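Long-range contacts in thiosulfate sulfurtransferase (PDB 1YT8), which probably transfers sulfur from thiosulfate to cyanide, as a single chain built of four rhodanese-like repeats: residues A[57-62]-A[86-91]; A[287-292]-A[328-333]; A[371-376]-A[442-447]; A[399-404]-A[484-489]. All blocks are in the same frame, centred on the assembly; numbering follows the deposited sequence.

Contact 1. Residues A[57-62]-A[86-91]; sequences ARVPRR and LGYSDV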
loop_
_atom_site.group_PDB
_atom_site.type_symbol
_atom_site.label_atom_id
_atom_site.label_comp_id
_atom_site.label_asym_id
_atom_site.label_seq_id
_atom_site.Cartn_x
_atom_site.Cartn_y
_atom_site.Cartn_z
ATOM N N ALA A 57 8.447 3.916 10.173
ATOM C CA ALA A 57 8.536 4.305 8.773
ATOM C C ALA A 57 7.330 5.153 8.368
ATOM O O ALA A 57 7.472 6.137 7.647
ATOM C CB ALA A 57 8.623 3.063 7.882
ATOM N N ARG A 58 6.146 4.781 8.843
ATOM C CA ARG A 58 4.926 5.508 8.493
ATOM C C ARG A 58 4.685 6.774 9.319
ATOM O O ARG A 58 4.017 7.701 8.860
ATOM C CB ARG A 58 3.726 4.558 8.586
ATOM C CG ARG A 58 3.867 3.362 7.651
ATOM C CD ARG A 58 2.746 2.358 7.803
ATOM N NE ARG A 58 1.467 2.864 7.319
ATOM C CZ ARG A 58 0.349 2.149 7.318
ATOM N NH1 ARG A 58 0.367 0.902 7.773
ATOM N NH2 ARG A 58 -0.784 2.677 6.871
ATOM N N VAL A 59 5.225 6.812 10.532
ATOM C CA VAL A 59 5.084 7.976 11.406
ATOM C C VAL A 59 6.447 8.188 12.072
ATOM O O VAL A 59 6.607 7.951 13.268
ATOM C CB VAL A 59 4.007 7.748 12.504
ATOM C CG1 VAL A 59 3.772 9.042 13.284
ATOM C CG2 VAL A 59 2.702 7.273 11.876
ATOM N N PRO A 60 7.450 8.638 11.296
ATOM C CA PRO A 60 8.808 8.876 11.798
ATOM C C PRO A 60 8.983 9.934 12.890
ATOM O O PRO A 60 9.819 9.767 13.779
ATOM C CB PRO A 60 9.588 9.213 10.527
ATOM C CG PRO A 60 8.564 9.896 9.683
ATOM C CD PRO A 60 7.350 9.007 9.872
ATOM N N ARG A 61 8.210 11.015 12.825
ATOM C CA ARG A 61 8.312 12.084 13.824
ATOM C C ARG A 61 7.710 11.617 15.142
ATOM O O ARG A 61 6.499 11.426 15.245
ATOM C CB ARG A 61 7.573 13.337 13.351
ATOM C CG ARG A 61 8.459 14.530 13.059
ATOM C CD ARG A 61 7.816 15.806 13.593
ATOM N NE ARG A 61 6.421 15.934 13.179
ATOM C CZ ARG A 61 5.556 16.778 13.732
ATOM N NH1 ARG A 61 5.944 17.566 14.726
ATOM N NH2 ARG A 61 4.303 16.831 13.299
ATOM N N ARG A 62 8.555 11.449 16.153
ATOM C CA ARG A 62 8.097 10.966 17.448
ATOM C C ARG A 62 7.065 11.847 18.143
ATOM O O ARG A 62 6.310 11.360 18.985
ATOM C CB ARG A 62 9.296 10.734 18.373
ATOM C CG ARG A 62 10.306 9.711 17.841
ATOM C CD ARG A 62 9.690 8.331 17.645
ATOM N NE ARG A 62 10.698 7.298 17.393
ATOM C CZ ARG A 62 11.282 7.065 16.220
ATOM N NH1 ARG A 62 10.969 7.786 15.153
ATOM N NH2 ARG A 62 12.194 6.106 16.116
ATOM N N LEU A 86 7.313 3.197 22.896
ATOM C CA LEU A 86 8.228 3.239 21.754
ATOM C C LEU A 86 8.828 4.631 21.587
ATOM O O LEU A 86 9.680 4.853 20.728
ATOM C CB LEU A 86 7.521 2.821 20.456
ATOM C CG LEU A 86 7.191 1.328 20.346
ATOM C CD1 LEU A 86 6.378 1.067 19.092
ATOM C CD2 LEU A 86 8.481 0.523 20.338
ATOM N N GLY A 87 8.373 5.568 22.413
ATOM C CA GLY A 87 8.898 6.917 22.346
ATOM C C GLY A 87 8.005 8.000 21.763
ATOM O O GLY A 87 8.434 9.147 21.652
ATOM N N TYR A 88 6.779 7.663 21.375
ATOM C CA TYR A 88 5.877 8.669 20.817
ATOM C C TYR A 88 5.269 9.503 21.944
ATOM O O TYR A 88 4.604 8.981 22.836
ATOM C CB TYR A 88 4.812 7.986 19.957
ATOM C CG TYR A 88 5.404 7.463 18.667
ATOM C CD1 TYR A 88 5.597 8.309 17.573
ATOM C CD2 TYR A 88 5.841 6.141 18.562
ATOM C CE1 TYR A 88 6.214 7.857 16.406
ATOM C CE2 TYR A 88 6.464 5.676 17.399
ATOM C CZ TYR A 88 6.647 6.540 16.327
ATOM O OH TYR A 88 7.269 6.089 15.184
ATOM N N SER A 89 5.512 10.809 21.881
ATOM C CA SER A 89 5.084 11.753 22.911
ATOM C C SER A 89 3.713 12.411 22.829
ATOM O O SER A 89 3.312 13.094 23.773
ATOM C CB SER A 89 6.134 12.860 23.024
ATOM O OG SER A 89 6.261 13.547 21.789
ATOM N N ASP A 90 2.998 12.237 21.723
ATOM C CA ASP A 90 1.680 12.861 21.583
ATOM C C ASP A 90 0.682 11.842 21.055
ATOM O O ASP A 90 0.270 11.896 19.896
ATOM C CB ASP A 90 1.769 14.062 20.628
ATOM C CG ASP A 90 0.493 14.901 20.603
ATOM O OD1 ASP A 90 -0.467 14.591 21.341
ATOM O OD2 ASP A 90 0.453 15.885 19.834
ATOM N N VAL A 91 0.292 10.915 21.923
ATOM C CA VAL A 91 -0.641 9.866 21.550
ATOM C C VAL A 91 -1.994 10.056 22.220
ATOM O O VAL A 91 -2.074 10.440 23.389
ATOM C CB VAL A 91 -0.086 8.481 21.944
ATOM C CG1 VAL A 91 -0.995 7.388 21.416
ATOM C CG2 VAL A 91 1.321 8.312 21.401
HETATM O O HOH W 1 3.435 11.121 19.205
HETATM O O HOH W 2 11.877 6.730 19.657
#

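Contact 2. Residues A[287-292]-A[328-333]; sequences DVRTPE and VDDDGV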
loop_
_atom_site.group_PDB
_atom_site.type_symbol
_atom_site.label_atom_id
_atom_site.label_comp_id
_atom_site.label_asym_id
_atom_site.label_seq_id
_atom_site.Cartn_x
_atom_site.Cartn_y
_atom_site.Cartn_z
ATOM N N ASP A 287 11.635 6.928 -3.592
ATOM C CA ASP A 287 12.171 6.595 -4.920
ATOM C C ASP A 287 11.037 5.971 -5.750
ATOM O O ASP A 287 10.581 4.867 -5.444
ATOM C CB ASP A 287 13.315 5.583 -4.764
ATOM C CG ASP A 287 14.113 5.376 -6.047
ATOM O OD1 ASP A 287 13.507 5.220 -7.129
ATOM O OD2 ASP A 287 15.362 5.348 -5.964
ATOM N N VAL A 288 10.597 6.666 -6.798
ATOM C CA VAL A 288 9.489 6.183 -7.629
ATOM C C VAL A 288 9.836 5.294 -8.831
ATOM O O VAL A 288 8.961 4.967 -9.644
ATOM C CB VAL A 288 8.631 7.372 -8.133
ATOM C CG1 VAL A 288 8.042 8.129 -6.945
ATOM C CG2 VAL A 288 9.469 8.308 -9.002
ATOM N N ARG A 289 11.098 4.895 -8.948
ATOM C CA ARG A 289 11.519 4.038 -10.055
ATOM C C ARG A 289 11.100 2.591 -9.782
ATOM O O ARG A 289 10.474 2.304 -8.760
ATOM C CB ARG A 289 13.038 4.120 -10.226
ATOM C CG ARG A 289 13.565 5.533 -10.430
ATOM C CD ARG A 289 15.084 5.539 -10.397
ATOM N NE ARG A 289 15.572 5.052 -9.110
ATOM C CZ ARG A 289 16.776 4.532 -8.913
ATOM N NH1 ARG A 289 17.630 4.429 -9.926
ATOM N NH2 ARG A 289 17.118 4.098 -7.708
ATOM N N THR A 290 11.438 1.683 -10.696
ATOM C CA THR A 290 11.094 0.269 -10.528
ATOM C C THR A 290 11.879 -0.328 -9.362
ATOM O O THR A 290 12.911 0.208 -8.960
ATOM C CB THR A 290 11.422 -0.562 -11.795
ATOM O OG1 THR A 290 12.840 -0.553 -12.026
ATOM C CG2 THR A 290 10.702 0.009 -13.011
ATOM N N PRO A 291 11.390 -1.441 -8.793
ATOM C CA PRO A 291 12.090 -2.077 -7.672
ATOM C C PRO A 291 13.527 -2.462 -8.047
ATOM O O PRO A 291 14.450 -2.311 -7.245
ATOM C CB PRO A 291 11.222 -3.300 -7.380
ATOM C CG PRO A 291 9.840 -2.798 -7.693
ATOM C CD PRO A 291 10.070 -2.065 -9.007
ATOM N N GLU A 292 13.699 -2.952 -9.272
ATOM C CA GLU A 292 15.009 -3.375 -9.767
ATOM C C GLU A 292 16.020 -2.232 -9.770
ATOM O O GLU A 292 17.160 -2.401 -9.336
ATOM C CB GLU A 292 14.887 -3.940 -11.187
ATOM C CG GLU A 292 14.115 -5.254 -11.321
ATOM C CD GLU A 292 12.619 -5.124 -11.050
ATOM O OE1 GLU A 292 12.029 -4.070 -11.366
ATOM O OE2 GLU A 292 12.026 -6.094 -10.533
ATOM N N VAL A 328 12.278 10.916 -5.780
ATOM C CA VAL A 328 13.514 10.626 -6.496
ATOM C C VAL A 328 13.343 9.775 -7.756
ATOM O O VAL A 328 12.590 8.805 -7.768
ATOM C CB VAL A 328 14.509 9.862 -5.579
ATOM C CG1 VAL A 328 15.804 9.555 -6.334
ATOM C CG2 VAL A 328 14.794 10.675 -4.324
ATOM N N ASP A 329 14.043 10.162 -8.816
ATOM C CA ASP A 329 14.075 9.399 -10.062
ATOM C C ASP A 329 15.356 9.821 -10.775
ATOM O O ASP A 329 16.008 10.778 -10.357
ATOM C CB ASP A 329 12.824 9.622 -10.943
ATOM C CG ASP A 329 12.891 10.880 -11.807
ATOM O OD1 ASP A 329 13.991 11.400 -12.090
ATOM O OD2 ASP A 329 11.807 11.337 -12.239
ATOM N N ASP A 330 15.729 9.103 -11.829
ATOM C CA ASP A 330 16.949 9.419 -12.568
ATOM C C ASP A 330 16.640 9.634 -14.042
ATOM O O ASP A 330 17.495 9.412 -14.901
ATOM C CB ASP A 330 17.961 8.277 -12.422
ATOM C CG ASP A 330 17.388 6.920 -12.844
ATOM O OD1 ASP A 330 16.303 6.882 -13.459
ATOM O OD2 ASP A 330 18.033 5.885 -12.566
ATOM N N ASP A 331 15.422 10.085 -14.328
ATOM C CA ASP A 331 14.984 10.282 -15.707
ATOM C C ASP A 331 14.302 11.618 -15.980
ATOM O O ASP A 331 14.167 12.021 -17.135
ATOM C CB ASP A 331 14.022 9.159 -16.090
ATOM C CG ASP A 331 12.889 9.009 -15.094
ATOM O OD1 ASP A 331 13.110 8.374 -14.039
ATOM O OD2 ASP A 331 11.788 9.541 -15.357
ATOM N N GLY A 332 13.848 12.289 -14.928
ATOM C CA GLY A 332 13.185 13.569 -15.106
ATOM C C GLY A 332 11.720 13.489 -15.508
ATOM O O GLY A 332 11.121 14.501 -15.868
ATOM N N VAL A 333 11.133 12.297 -15.446
ATOM C CA VAL A 333 9.729 12.124 -15.810
ATOM C C VAL A 333 8.880 11.525 -14.688
ATOM O O VAL A 333 7.880 12.107 -14.275
ATOM C CB VAL A 333 9.572 11.201 -17.047
ATOM C CG1 VAL A 333 8.088 10.951 -17.329
ATOM C CG2 VAL A 333 10.232 11.833 -18.266
#

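Contact 3. Residues A[371-376]-A[442-447]; sequences PRQPRA and LARFAV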
loop_
_atom_site.group_PDB
_atom_site.type_symbol
_atom_site.label_atom_id
_atom_site.label_comp_id
_atom_site.label_asym_id
_atom_site.label_seq_id
_atom_site.Cartn_x
_atom_site.Cartn_y
_atom_site.Cartn_z
ATOM N N PRO A 371 12.149 -0.684 15.923
ATOM C CA PRO A 371 12.446 -0.281 17.298
ATOM C C PRO A 371 13.390 -1.341 17.872
ATOM O O PRO A 371 13.776 -2.272 17.164
ATOM C CB PRO A 371 11.072 -0.293 17.957
ATOM C CG PRO A 371 10.378 -1.414 17.248
ATOM C CD PRO A 371 10.769 -1.193 15.805
ATOM N N ARG A 372 13.770 -1.207 19.137
ATOM C CA ARG A 372 14.664 -2.184 19.740
ATOM C C ARG A 372 14.003 -3.559 19.718
ATOM O O ARG A 372 12.821 -3.690 20.030
ATOM C CB ARG A 372 15.005 -1.778 21.179
ATOM C CG ARG A 372 15.845 -2.808 21.932
ATOM C CD ARG A 372 16.450 -2.251 23.225
ATOM N NE ARG A 372 15.468 -1.593 24.085
ATOM C CZ ARG A 372 15.173 -0.295 24.035
ATOM N NH1 ARG A 372 15.789 0.498 23.165
ATOM N NH2 ARG A 372 14.263 0.212 24.855
ATOM N N GLN A 373 14.767 -4.576 19.333
ATOM C CA GLN A 373 14.263 -5.947 19.268
ATOM C C GLN A 373 14.179 -6.548 20.669
ATOM O O GLN A 373 15.178 -6.593 21.382
ATOM C CB GLN A 373 15.201 -6.817 18.422
ATOM C CG GLN A 373 14.583 -7.394 17.157
ATOM C CD GLN A 373 14.405 -6.358 16.068
ATOM O OE1 GLN A 373 13.750 -5.335 16.270
ATOM N NE2 GLN A 373 14.990 -6.618 14.901
ATOM N N PRO A 374 12.988 -7.011 21.085
ATOM C CA PRO A 374 12.878 -7.600 22.424
ATOM C C PRO A 374 13.671 -8.901 22.522
ATOM O O PRO A 374 13.923 -9.565 21.516
ATOM C CB PRO A 374 11.372 -7.815 22.589
ATOM C CG PRO A 374 10.896 -8.001 21.184
ATOM C CD PRO A 374 11.672 -6.951 20.427
ATOM N N ARG A 375 14.065 -9.265 23.734
ATOM C CA ARG A 375 14.839 -10.480 23.931
ATOM C C ARG A 375 13.954 -11.719 23.915
ATOM O O ARG A 375 12.769 -11.655 24.238
ATOM C CB ARG A 375 15.600 -10.418 25.256
ATOM C CG ARG A 375 16.497 -11.620 25.476
ATOM C CD ARG A 375 17.165 -11.604 26.840
ATOM N NE ARG A 375 17.912 -12.840 27.059
ATOM C CZ ARG A 375 17.365 -14.052 27.049
ATOM N NH1 ARG A 375 16.063 -14.195 26.833
ATOM N NH2 ARG A 375 18.121 -15.124 27.246
ATOM N N ALA A 376 14.535 -12.847 23.526
ATOM C CA ALA A 376 13.795 -14.097 23.483
ATOM C C ALA A 376 14.731 -15.292 23.468
ATOM O O ALA A 376 15.829 -15.230 22.908
ATOM C CB ALA A 376 12.893 -14.131 22.245
ATOM N N LEU A 442 8.169 -10.951 13.397
ATOM C CA LEU A 442 6.926 -10.590 14.062
ATOM C C LEU A 442 6.681 -11.424 15.311
ATOM O O LEU A 442 6.191 -10.914 16.317
ATOM C CB LEU A 442 5.737 -10.734 13.113
ATOM C CG LEU A 442 4.378 -10.415 13.755
ATOM C CD1 LEU A 442 4.460 -9.116 14.556
ATOM C CD2 LEU A 442 3.312 -10.316 12.671
ATOM N N ALA A 443 7.032 -12.704 15.250
ATOM C CA ALA A 443 6.838 -13.594 16.390
ATOM C C ALA A 443 7.631 -13.142 17.617
ATOM O O ALA A 443 7.179 -13.318 18.753
ATOM C CB ALA A 443 7.222 -15.025 16.008
ATOM N N ARG A 444 8.805 -12.559 17.386
ATOM C CA ARG A 444 9.657 -12.079 18.472
ATOM C C ARG A 444 8.952 -11.013 19.314
ATOM O O ARG A 444 9.090 -10.985 20.535
ATOM C CB ARG A 444 10.970 -11.508 17.911
ATOM C CG ARG A 444 11.915 -10.945 18.978
ATOM C CD ARG A 444 13.189 -10.364 18.368
ATOM N NE ARG A 444 14.126 -11.385 17.893
ATOM C CZ ARG A 444 14.963 -12.062 18.676
ATOM N NH1 ARG A 444 14.994 -11.834 19.985
ATOM N NH2 ARG A 444 15.777 -12.968 18.150
ATOM N N PHE A 445 8.197 -10.134 18.659
ATOM C CA PHE A 445 7.481 -9.077 19.367
ATOM C C PHE A 445 6.296 -9.610 20.162
ATOM O O PHE A 445 5.735 -8.902 21.002
ATOM C CB PHE A 445 7.000 -8.014 18.372
ATOM C CG PHE A 445 8.080 -7.074 17.926
ATOM C CD1 PHE A 445 8.454 -5.996 18.724
ATOM C CD2 PHE A 445 8.753 -7.283 16.727
ATOM C CE1 PHE A 445 9.483 -5.141 18.333
ATOM C CE2 PHE A 445 9.781 -6.434 16.330
ATOM C CZ PHE A 445 10.147 -5.360 17.137
ATOM N N ALA A 446 5.926 -10.863 19.907
ATOM C CA ALA A 446 4.793 -11.480 20.586
ATOM C C ALA A 446 5.165 -12.359 21.776
ATOM O O ALA A 446 4.291 -12.773 22.539
ATOM C CB ALA A 446 3.973 -12.295 19.581
ATOM N N VAL A 447 6.453 -12.645 21.939
ATOM C CA VAL A 447 6.900 -13.498 23.037
ATOM C C VAL A 447 6.409 -13.043 24.411
ATOM O O VAL A 447 5.828 -13.832 25.159
ATOM C CB VAL A 447 8.447 -13.608 23.063
ATOM C CG1 VAL A 447 8.899 -14.408 24.283
ATOM C CG2 VAL A 447 8.933 -14.284 21.787
HETATM O O HOH W 3 17.539 -12.852 21.848
#

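Contact 4. Residues A[399-404]-A[484-489]; sequences TASANY and SPRIDR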
loop_
_atom_site.group_PDB
_atom_site.type_symbol
_atom_site.label_atom_id
_atom_site.label_comp_id
_atom_site.label_asym_id
_atom_site.label_seq_id
_atom_site.Cartn_x
_atom_site.Cartn_y
_atom_site.Cartn_z
ATOM N N THR A 399 2.572 -15.523 10.781
ATOM C CA THR A 399 2.623 -15.032 9.404
ATOM C C THR A 399 1.196 -14.774 8.913
ATOM O O THR A 399 0.233 -15.197 9.548
ATOM C CB THR A 399 3.314 -16.049 8.465
ATOM O OG1 THR A 399 3.604 -15.422 7.209
ATOM C CG2 THR A 399 2.417 -17.251 8.222
ATOM N N ALA A 400 1.057 -14.080 7.787
ATOM C CA ALA A 400 -0.269 -13.787 7.245
ATOM C C ALA A 400 -1.009 -15.092 6.966
ATOM O O ALA A 400 -0.399 -16.077 6.538
ATOM C CB ALA A 400 -0.143 -12.968 5.964
ATOM N N SER A 401 -2.320 -15.100 7.206
ATOM C CA SER A 401 -3.115 -16.307 6.994
ATOM C C SER A 401 -2.936 -16.875 5.592
ATOM O O SER A 401 -2.944 -18.095 5.408
ATOM C CB SER A 401 -4.604 -16.042 7.272
ATOM O OG SER A 401 -5.178 -15.163 6.324
ATOM N N ALA A 402 -2.774 -16.000 4.602
ATOM C CA ALA A 402 -2.582 -16.457 3.227
ATOM C C ALA A 402 -1.280 -17.256 3.114
ATOM O O ALA A 402 -1.234 -18.281 2.430
ATOM C CB ALA A 402 -2.557 -15.266 2.266
ATOM N N ASN A 403 -0.231 -16.787 3.786
ATOM C CA ASN A 403 1.062 -17.473 3.765
ATOM C C ASN A 403 0.961 -18.806 4.491
ATOM O O ASN A 403 1.517 -19.811 4.049
ATOM C CB ASN A 403 2.148 -16.625 4.436
ATOM C CG ASN A 403 2.407 -15.322 3.709
ATOM O OD1 ASN A 403 2.362 -15.265 2.481
ATOM N ND2 ASN A 403 2.701 -14.269 4.466
ATOM N N TYR A 404 0.255 -18.802 5.616
ATOM C CA TYR A 404 0.066 -20.007 6.411
ATOM C C TYR A 404 -0.583 -21.112 5.572
ATOM O O TYR A 404 -0.109 -22.245 5.553
ATOM C CB TYR A 404 -0.810 -19.691 7.627
ATOM C CG TYR A 404 -1.210 -20.905 8.431
ATOM C CD1 TYR A 404 -0.343 -21.469 9.370
ATOM C CD2 TYR A 404 -2.456 -21.499 8.246
ATOM C CE1 TYR A 404 -0.717 -22.601 10.110
ATOM C CE2 TYR A 404 -2.836 -22.628 8.973
ATOM C CZ TYR A 404 -1.966 -23.170 9.900
ATOM O OH TYR A 404 -2.357 -24.277 10.616
ATOM N N SER A 484 -7.671 -18.349 15.145
ATOM C CA SER A 484 -8.207 -16.992 15.042
ATOM C C SER A 484 -8.966 -16.888 13.725
ATOM O O SER A 484 -8.747 -17.679 12.816
ATOM C CB SER A 484 -7.076 -15.954 15.031
ATOM O OG SER A 484 -6.337 -15.943 16.239
ATOM N N PRO A 485 -9.873 -15.906 13.606
ATOM C CA PRO A 485 -10.634 -15.743 12.361
ATOM C C PRO A 485 -9.754 -15.092 11.289
ATOM O O PRO A 485 -8.952 -14.216 11.600
ATOM C CB PRO A 485 -11.791 -14.845 12.788
ATOM C CG PRO A 485 -11.143 -13.959 13.821
ATOM C CD PRO A 485 -10.330 -14.952 14.634
ATOM N N ARG A 486 -9.895 -15.519 10.034
ATOM C CA ARG A 486 -9.091 -14.943 8.955
ATOM C C ARG A 486 -9.623 -13.586 8.512
ATOM O O ARG A 486 -10.312 -13.480 7.499
ATOM C CB ARG A 486 -9.034 -15.877 7.739
ATOM C CG ARG A 486 -8.181 -17.114 7.934
ATOM C CD ARG A 486 -8.023 -17.899 6.634
ATOM N NE ARG A 486 -7.215 -17.194 5.642
ATOM C CZ ARG A 486 -6.881 -17.698 4.456
ATOM N NH1 ARG A 486 -7.291 -18.911 4.114
ATOM N NH2 ARG A 486 -6.127 -16.999 3.617
ATOM N N ILE A 487 -9.293 -12.552 9.277
ATOM C CA ILE A 487 -9.726 -11.196 8.961
ATOM C C ILE A 487 -8.522 -10.284 8.746
ATOM O O ILE A 487 -8.666 -9.060 8.690
ATOM C CB ILE A 487 -10.575 -10.605 10.107
ATOM C CG1 ILE A 487 -9.769 -10.630 11.413
ATOM C CG2 ILE A 487 -11.877 -11.383 10.244
ATOM C CD1 ILE A 487 -10.441 -9.919 12.576
ATOM N N ASP A 488 -7.336 -10.877 8.616
ATOM C CA ASP A 488 -6.128 -10.089 8.444
ATOM C C ASP A 488 -5.960 -9.459 7.066
ATOM O O ASP A 488 -5.119 -8.580 6.889
ATOM C CB ASP A 488 -4.882 -10.914 8.833
ATOM C CG ASP A 488 -4.700 -12.177 7.998
ATOM O OD1 ASP A 488 -5.698 -12.787 7.568
ATOM O OD2 ASP A 488 -3.534 -12.577 7.798
ATOM N N ARG A 489 -6.771 -9.886 6.100
ATOM C CA ARG A 489 -6.700 -9.317 4.757
ATOM C C ARG A 489 -8.063 -9.072 4.119
ATOM O O ARG A 489 -8.934 -9.940 4.119
ATOM C CB ARG A 489 -5.868 -10.205 3.823
ATOM C CG ARG A 489 -5.939 -9.751 2.364
ATOM C CD ARG A 489 -4.962 -10.471 1.457
ATOM N NE ARG A 489 -5.107 -10.019 0.073
ATOM C CZ ARG A 489 -6.153 -10.297 -0.700
ATOM N NH1 ARG A 489 -7.150 -11.040 -0.235
ATOM N NH2 ARG A 489 -6.215 -9.810 -1.935
HETATM O O HOH W 4 -5.875 -14.069 3.579
HETATM O O HOH W 5 -3.692 -13.200 4.717
#

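Contact 1. Residues A[57-62]-A[86-91]
Tyr88 reaches across to Val59 and Arg62, and its ring is the tightly packed part of the contact. This joins the end of helix 51-58 to the turn between helix 75-85 and strand 91-94 in the first rhodanese-like repeat. The hydroxyl OH of Tyr88 donates to Val59 O at 2.8 Å. CG1 of Val59 touches the ring at CE1, 4.1 Å away. Over one ring face lies Arg62 CD, 3.9 Å from the centroid, in a CH-pi contact. The bend of the Arg62 chain at chi2 (-61°) puts CD there. Ser89 N donates to Arg62 O at 3.1 Å. A water donates to the same oxygen and accepts from Asp90 N. Gly87, with positive phi, ends helix 75-85 in a Schellman motif just before Tyr88.

The Arg62 side faces solvent and is looser. A second water accepts from Arg62 NE and donates to Leu86 O. Within its own segment, Arg62 NH1 makes a weak bond to Pro60 O.

Tyr88 OH gives its proton to Val59 O and has His56 ND1 as a second protein partner, so polar and apolar contacts together fix the ring. The charged end of Arg62 is held largely by water and one weak bond.

Contact 2. Residues A[287-292]-A[328-333]
Two torsions bring Arg289 and Asp330 together. In Arg289, chi3 is -60°, and this turn places NE beside Asp287. In Asp330, chi1 is 55°, which sets CG between the backbone N and the carbonyl carbon and brings the carboxylate to the arginine. Arg289 NH1 then forms a salt bridge with Asp330 OD2 at 3.0 Å. The nitrogen lies above the carboxylate plane, and the two flat groups stand 87° apart.

The other edge of the guanidinium is gripped by Asp287. NE donates to the syn lone pair of Asp287 OD1 at 2.9 Å. NH2 bonds to Asp287 OD2 at 2.8 Å. Asp287 OD1 also accepts from Arg289 N at 3.0 Å, an Asx turn. Two acids thus hold one arginine, and NH2 has a further acceptor in Gly297 O.

The backbones join where Val288 N donates to Val328 O at 3.1 Å. Asp329 OD1 shapes the second loop, accepting from Asp331 N and from Gly332 N at 3.0 Å each. Asp329 OD2 accepts from Ala335 N.

Asp-Val-Arg at the end of the second strand is a familiar rhodanese sequence. By its place in the fold, the loop after Val328 probably corresponds to the loop that starts at Cys193 and binds sulfite in the second repeat; residues 328-333 contain no cysteine. Strands 283-287 and 324-328 are parallel neighbours in the sheet. Both segments leave the sheet here, one toward helix 291-296 and the other toward helix 334-344, where Arg334 pairs with Asp330 and Asp331.

Contact 3. Residues A[371-376]-A[442-447]
Pro374 and Ala376, in the loop leading into edge strand 378-379, pack against Arg444, Phe445 and Val447 of helix 441-454. Pro374 meets two of these side chains. Its CD sits over one face of the Phe445 ring, 3.9 Å from the centroid, in a CH-pi contact. The proline and the phenylalanine side chains cross at about a right angle. Pro374 CG touches Arg444 CG at 3.8 Å. Pro371 adds its CG near Phe445 CZ at 4.0 Å, approaching the ring obliquely.

Arg444 supplies the polar bond. Its chain runs out extended and then bends at chi3 (-74°), turning NE out of the extended line. NH1 then donates to Pro374 O at 2.9 Å, with an angle of 155° at the hydrogen. The bond lies in the carbonyl plane and in the plane of the guanidinium. Gln373 CG packs on Arg444 CD at 3.5 Å, and the two side chains cross at about a right angle.

The fold is the rhodanese sheet of five parallel strands. Strand 378-379 is outermost and lies next to strand 458-461; helix 441-454 follows strand 432-436, one place further in. The loop packs on this helix just before it enters the edge strand. At that end Ala376 CB meets Val447 CG2 at 4.0 Å, and Leu460 touches both Ala376 and Arg444.

A water donates to Ala376 O and accepts a weak bond from Arg444 NH1 at 3.3 Å. Phe445 also touches Glu52 and Leu53 of helix 51-58, and Pro371 touches His56 of the same helix.

Contact 4. Residues A[399-404]-A[484-489]
Ser401 is held by Asp488 and Arg486 of the other segment. Its OG donates to the syn lone pair of Asp488 OD1 at 2.7 Å. Its backbone N donates to Asp488 OD2 at 2.9 Å, nearly straight at 168°. One carboxylate thus takes both the hydroxyl and the amide of the same residue.

Arg486 comes to the same hydroxyl. NE makes a weak bond to Ser401 OG at 3.0 Å, and NH2 a longer weak one at 3.4 Å. The bend at chi3 (69°) places NE for this. Ser401 O lies over one face of the guanidinium, offset toward its rim, and NH2 comes within 3.6 Å of Ala402 CA.

Two waters complete the shell. One accepts from Ala402 N at 2.9 Å and donates to Asp488 OD2. The other donates to Ser401 OG and accepts from Arg486 NH2.

In the fold, Ser401 opens helix 401-406, with Ala400 at the N-cap position. This short helix follows strand 393-397 of a parallel rhodanese sheet, as helix 291-296 follows strand 283-287. The carboxylate of Asp488 therefore lies at the helix start, where the helix dipole would probably favour its charged form.

Further out, Glu479 pairs with Arg486 NH1, and Trp414 touches Ser401, Arg486 and Asp488. The chain makes an inverse gamma turn centred on Arg486. Beyond it, Ile487 shares a backbone hydrogen bond with Asp33 and packs on helix 32-35.

How the contacts relate
Contacts 1 and 2 follow each other along the chain, and both close before contacts 3 and 4 begin. Those two interleave: 371-376, 399-404, 442-447, 484-489. Segments 399-404 and 442-447 follow neighbouring strands of one sheet, so contacts 3 and 4 share a rhodanese-like unit, with centres about 20 Å apart. Contact 3 also reaches contact 1, where Leu86 CD2 packs on Pro371 CB at 3.6 Å, linking the first repeat to the loop that leads into the last sheet. The centres of contacts 2 and 4 are about 33 Å apart, on opposite sides of the chain's centre. Yet 287-292 and 399-404 occupy equivalent places in their units, each between a strand and a short helix. The repeated fold thus reuses one position with different partners.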